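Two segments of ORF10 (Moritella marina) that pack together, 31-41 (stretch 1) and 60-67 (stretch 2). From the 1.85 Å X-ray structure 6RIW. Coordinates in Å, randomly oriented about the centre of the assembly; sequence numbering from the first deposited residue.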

ATOM      1  N   ASP A  31      26.087  15.458  -1.514  1.00 25.98           N
ATOM      2  CA  ASP A  31      25.360  14.802  -0.437  1.00 24.78           C
ATOM      3  C   ASP A  31      24.067  15.578  -0.207  1.00 28.15           C
ATOM      4  O   ASP A  31      24.107  16.764   0.136  1.00 26.45           O
ATOM      5  CB  ASP A  31      26.211  14.763   0.830  1.00 29.14           C
ATOM      6  CG  ASP A  31      25.625  13.873   1.921  1.00 30.27           C
ATOM      7  OD1 ASP A  31      24.403  13.588   1.916  1.00 29.26           O
ATOM      8  OD2 ASP A  31      26.395  13.464   2.816  1.00 33.71           O
ATOM      9  N   CYS A  32      22.925  14.917  -0.406  1.00 24.84           N
ATOM     10  CA  CYS A  32      21.616  15.553  -0.286  1.00 24.80           C
ATOM     11  C   CYS A  32      20.875  15.189   0.998  1.00 27.81           C
ATOM     12  O   CYS A  32      19.692  15.535   1.138  1.00 23.20           O
ATOM     13  CB  CYS A  32      20.756  15.191  -1.499  1.00 24.86           C
ATOM     14  SG  CYS A  32      21.564  15.592  -3.096  1.00 33.28           S
ATOM     15  N   ARG A  33      21.530  14.497   1.933  1.00 24.83           N
ATOM     16  CA  ARG A  33      20.921  14.132   3.203  1.00 19.92           C
ATOM     17  C   ARG A  33      21.002  15.308   4.177  1.00 27.11           C
ATOM     18  O   ARG A  33      21.862  16.182   4.048  1.00 24.87           O
ATOM     19  CB  ARG A  33      21.611  12.885   3.775  1.00 21.83           C
ATOM     20  CG  ARG A  33      21.688  11.721   2.751  1.00 24.89           C
ATOM     21  CD  ARG A  33      22.717  10.660   3.127  1.00 26.14           C
ATOM     22  NE  ARG A  33      24.046  11.255   3.294  1.00 29.00           N
ATOM     23  CZ  ARG A  33      24.998  10.752   4.076  1.00 29.24           C
ATOM     24  NH1 ARG A  33      24.785   9.638   4.770  1.00 25.57           N
ATOM     25  NH2 ARG A  33      26.164  11.375   4.177  1.00 31.02           N
ATOM     26  N   SER A  34      20.084  15.340   5.148  1.00 23.69           N
ATOM     27  CA  SER A  34      19.994  16.469   6.070  1.00 26.22           C
ATOM     28  C   SER A  34      19.277  16.031   7.344  1.00 25.35           C
ATOM     29  O   SER A  34      18.782  14.908   7.451  1.00 26.68           O
ATOM     30  CB  SER A  34      19.276  17.665   5.431  1.00 27.47           C
ATOM     31  OG  SER A  34      17.921  17.353   5.136  1.00 27.76           O
ATOM     32  N   LYS A  35      19.223  16.934   8.319  1.00 22.16           N
ATOM     33  CA  LYS A  35      18.529  16.659   9.568  1.00 26.21           C
ATOM     34  C   LYS A  35      17.066  17.065   9.465  1.00 24.71           C
ATOM     35  O   LYS A  35      16.737  18.137   8.946  1.00 21.49           O
ATOM     36  CB  LYS A  35      19.193  17.398  10.733  1.00 29.50           C
ATOM     37  CG  LYS A  35      20.619  16.930  10.997  1.00 33.21           C
ATOM     38  CD  LYS A  35      21.309  17.815  12.016  1.00 36.48           C
ATOM     39  CE  LYS A  35      22.093  16.992  13.025  1.00 42.36           C
ATOM     40  NZ  LYS A  35      22.467  17.828  14.206  1.00 45.78           N
ATOM     41  N   ALA A  36      16.187  16.201   9.969  1.00 24.79           N
ATOM     42  CA  ALA A  36      14.769  16.523   9.987  1.00 23.51           C
ATOM     43  C   ALA A  36      14.503  17.671  10.950  1.00 24.47           C
ATOM     44  O   ALA A  36      15.154  17.796  11.992  1.00 24.02           O
ATOM     45  CB  ALA A  36      13.945  15.298  10.396  1.00 23.58           C
ATOM     46  N   THR A  37      13.525  18.505  10.598  1.00 21.37           N
ATOM     47  CA  THR A  37      13.059  19.608  11.431  1.00 23.40           C
ATOM     48  C   THR A  37      11.565  19.445  11.729  1.00 24.74           C
ATOM     49  O   THR A  37      10.926  18.456  11.340  1.00 20.21           O
ATOM     50  CB  THR A  37      13.322  20.952  10.747  1.00 23.74           C
ATOM     51  OG1 THR A  37      12.410  21.104   9.655  1.00 22.97           O
ATOM     52  CG2 THR A  37      14.751  21.021  10.228  1.00 23.94           C
ATOM     53  N   ALA A  38      10.991  20.449  12.408  1.00 22.21           N
ATOM     54  CA  ALA A  38       9.550  20.419  12.663  1.00 20.83           C
ATOM     55  C   ALA A  38       8.732  20.457  11.377  1.00 25.09           C
ATOM     56  O   ALA A  38       7.545  20.095  11.394  1.00 22.58           O
ATOM     57  CB  ALA A  38       9.146  21.591  13.566  1.00 23.53           C
ATOM     58  N   VAL A  39       9.332  20.901  10.268  1.00 19.51           N
ATOM     59  CA  VAL A  39       8.659  20.805   8.974  1.00 22.56           C
ATOM     60  C   VAL A  39       8.321  19.352   8.660  1.00 23.40           C
ATOM     61  O   VAL A  39       7.260  19.048   8.095  1.00 23.14           O
ATOM     62  CB  VAL A  39       9.516  21.431   7.859  1.00 23.35           C
ATOM     63  CG1 VAL A  39       8.840  21.216   6.511  1.00 25.08           C
ATOM     64  CG2 VAL A  39       9.691  22.916   8.109  1.00 28.79           C
ATOM     65  N   GLN A  40       9.212  18.434   9.033  1.00 19.83           N
ATOM     66  CA  GLN A  40       8.969  17.015   8.815  1.00 20.13           C
ATOM     67  C   GLN A  40       8.122  16.415   9.928  1.00 20.22           C
ATOM     68  O   GLN A  40       7.213  15.627   9.655  1.00 19.20           O
ATOM     69  CB  GLN A  40      10.299  16.262   8.711  1.00 19.95           C
ATOM     70  CG  GLN A  40      10.963  16.373   7.347  1.00 20.88           C
ATOM     71  CD  GLN A  40      11.651  17.718   7.168  1.00 24.66           C
ATOM     72  OE1 GLN A  40      12.336  18.200   8.081  1.00 24.81           O
ATOM     73  NE2 GLN A  40      11.455  18.337   6.010  1.00 20.14           N
ATOM     74  N   MET A  41       8.400  16.770  11.182  1.00 20.06           N
ATOM     75  CA  MET A  41       7.833  16.034  12.308  1.00 17.95           C
ATOM     76  C   MET A  41       6.574  16.657  12.891  1.00 18.32           C
ATOM     77  O   MET A  41       5.881  15.971  13.653  1.00 20.10           O
ATOM     78  CB  MET A  41       8.867  15.890  13.434  1.00 20.19           C
ATOM     79  CG  MET A  41      10.176  15.216  13.009  1.00 23.03           C
ATOM     80  SD  MET A  41       9.895  13.475  12.573  1.00 25.41           S
ATOM     81  CE  MET A  41      11.551  12.989  11.999  1.00 19.28           C
ATOM     82  N   CYS A  60      18.013   8.931  15.682  1.00 23.40           N
ATOM     83  CA  CYS A  60      18.633   9.518  14.503  1.00 25.59           C
ATOM     84  C   CYS A  60      17.603  10.413  13.823  1.00 28.68           C
ATOM     85  O   CYS A  60      16.440  10.015  13.690  1.00 28.06           O
ATOM     86  CB  CYS A  60      19.124   8.415  13.554  1.00 25.21           C
ATOM     87  SG  CYS A  60      19.831   8.987  11.970  1.00 30.55           S
ATOM     88  N   VAL A  61      18.012  11.622  13.425  1.00 23.88           N
ATOM     89  CA  VAL A  61      17.129  12.529  12.686  1.00 26.92           C
ATOM     90  C   VAL A  61      17.610  12.778  11.264  1.00 27.15           C
ATOM     91  O   VAL A  61      16.960  13.539  10.527  1.00 25.94           O
ATOM     92  CB  VAL A  61      16.927  13.868  13.427  1.00 26.88           C
ATOM     93  CG1 VAL A  61      16.214  13.648  14.755  1.00 30.62           C
ATOM     94  CG2 VAL A  61      18.253  14.579  13.629  1.00 29.79           C
ATOM     95  N   HIS A  62      18.701  12.140  10.841  1.00 22.57           N
ATOM     96  CA  HIS A  62      19.215  12.308   9.490  1.00 23.43           C
ATOM     97  C   HIS A  62      18.357  11.542   8.485  1.00 24.12           C
ATOM     98  O   HIS A  62      17.894  10.432   8.760  1.00 22.57           O
ATOM     99  CB  HIS A  62      20.664  11.822   9.407  1.00 24.11           C
ATOM    100  CG  HIS A  62      21.652  12.778  10.001  1.00 29.36           C
ATOM    101  ND1 HIS A  62      22.028  12.733  11.328  1.00 35.27           N
ATOM    102  CD2 HIS A  62      22.320  13.822   9.455  1.00 31.63           C
ATOM    103  CE1 HIS A  62      22.885  13.708  11.574  1.00 30.47           C
ATOM    104  NE2 HIS A  62      23.079  14.381  10.455  1.00 35.33           N
ATOM    105  N   GLY A  63      18.166  12.139   7.315  1.00 21.79           N
ATOM    106  CA  GLY A  63      17.429  11.488   6.245  1.00 23.16           C
ATOM    107  C   GLY A  63      17.545  12.287   4.966  1.00 20.75           C
ATOM    108  O   GLY A  63      18.223  13.315   4.907  1.00 23.37           O
ATOM    109  N   GLY A  64      16.876  11.789   3.929  1.00 21.05           N
ATOM    110  CA  GLY A  64      16.781  12.522   2.688  1.00 19.97           C
ATOM    111  C   GLY A  64      15.406  13.147   2.599  1.00 21.06           C
ATOM    112  O   GLY A  64      14.424  12.425   2.432  1.00 21.38           O
ATOM    113  N   TYR A  65      15.303  14.468   2.743  1.00 18.11           N
ATOM    114  CA  TYR A  65      14.001  15.120   2.798  1.00 23.04           C
ATOM    115  C   TYR A  65      13.805  16.046   1.612  1.00 21.27           C
ATOM    116  O   TYR A  65      14.765  16.492   0.973  1.00 22.19           O
ATOM    117  CB  TYR A  65      13.821  15.902   4.103  1.00 22.18           C
ATOM    118  CG  TYR A  65      13.967  14.983   5.281  1.00 22.75           C
ATOM    119  CD1 TYR A  65      13.005  14.014   5.543  1.00 20.04           C
ATOM    120  CD2 TYR A  65      15.087  15.055   6.106  1.00 21.67           C
ATOM    121  CE1 TYR A  65      13.149  13.153   6.613  1.00 23.60           C
ATOM    122  CE2 TYR A  65      15.238  14.205   7.178  1.00 23.76           C
ATOM    123  CZ  TYR A  65      14.266  13.255   7.428  1.00 26.80           C
ATOM    124  OH  TYR A  65      14.423  12.394   8.496  1.00 31.98           O
ATOM    125  N   ILE A  66      12.532  16.297   1.316  1.00 18.26           N
ATOM    126  CA  ILE A  66      12.119  17.218   0.261  1.00 19.99           C
ATOM    127  C   ILE A  66      11.940  18.571   0.928  1.00 21.62           C
ATOM    128  O   ILE A  66      11.004  18.758   1.706  1.00 22.24           O
ATOM    129  CB  ILE A  66      10.816  16.775  -0.421  1.00 20.76           C
ATOM    130  CG1 ILE A  66      10.954  15.378  -1.032  1.00 17.32           C
ATOM    131  CG2 ILE A  66      10.380  17.798  -1.487  1.00 19.09           C
ATOM    132  CD1 ILE A  66      12.189  15.234  -1.943  1.00 18.68           C
ATOM    133  N   SER A  67      12.825  19.515   0.625  1.00 21.52           N
ATOM    134  CA  SER A  67      12.782  20.839   1.230  1.00 25.40           C
ATOM    135  C   SER A  67      12.369  21.871   0.190  1.00 26.25           C
ATOM    136  O   SER A  67      12.776  21.784  -0.975  1.00 23.95           O
ATOM    137  CB  SER A  67      14.142  21.215   1.816  1.00 24.37           C
ATOM    138  OG  SER A  67      14.515  20.274   2.811  1.00 29.66           O
TER
HETATM  139  O   HOH W   1      17.575  16.247   2.720  1.00 23.96           O

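The two stretches meet as a short antiparallel β pairing, fixed by three backbone hydrogen bonds and flanked by side chains that pack against two aromatic rings.

The register follows from the bridges. Ser34 and Gly63 form the hydrogen-bonded pair: Ser34 N donates to Gly63 O and Gly63 N donates to Ser34 O, both at 2.8 Å, with N-H...O angles of 163° and 157°. Lys35 and His62 form the adjacent non-hydrogen-bonded pair, their CA atoms 4.4 Å apart. Beyond it, Ala36 N donates to Val61 O at 2.8 Å and 163°. Ser34 O also receives a CA-H...O contact from His62 CA at 3.3 Å.

Lys35 and His62 share one face of the sheet. Lys35 CG lies over one face of the imidazole, 3.9 Å from the centroid of the His62 ring and 25° off its normal, a CH-π contact. Lys35 NZ is 4.9 Å from His62 CE1, the nearest atom of the ring.

Tyr65 has the largest covered area, 89 Å² of the 539 Å² buried in total. Gln40 CG sits over one face of its ring, 4.0 Å from the Tyr65 centroid and 27° off the normal, while Ser34 O lies at the ring edge, 3.6 Å from Tyr65 CE2. Gln40 OE1 accepts from Thr37 N at 2.8 Å, within its own stretch. Small, buried Ala36 fits beside the phenol, its CB 3.6 Å from Tyr65 CZ. Gly63 suits its place because an ideal CB there would come within 2.6 Å of Tyr65 OH.

One water extends the contact beyond the strand pairing: it donates to Cys32 O at 2.7 Å, accepts from Tyr65 N at 2.9 Å, and hydrogen-bonds Ser34 OG at 2.7 Å.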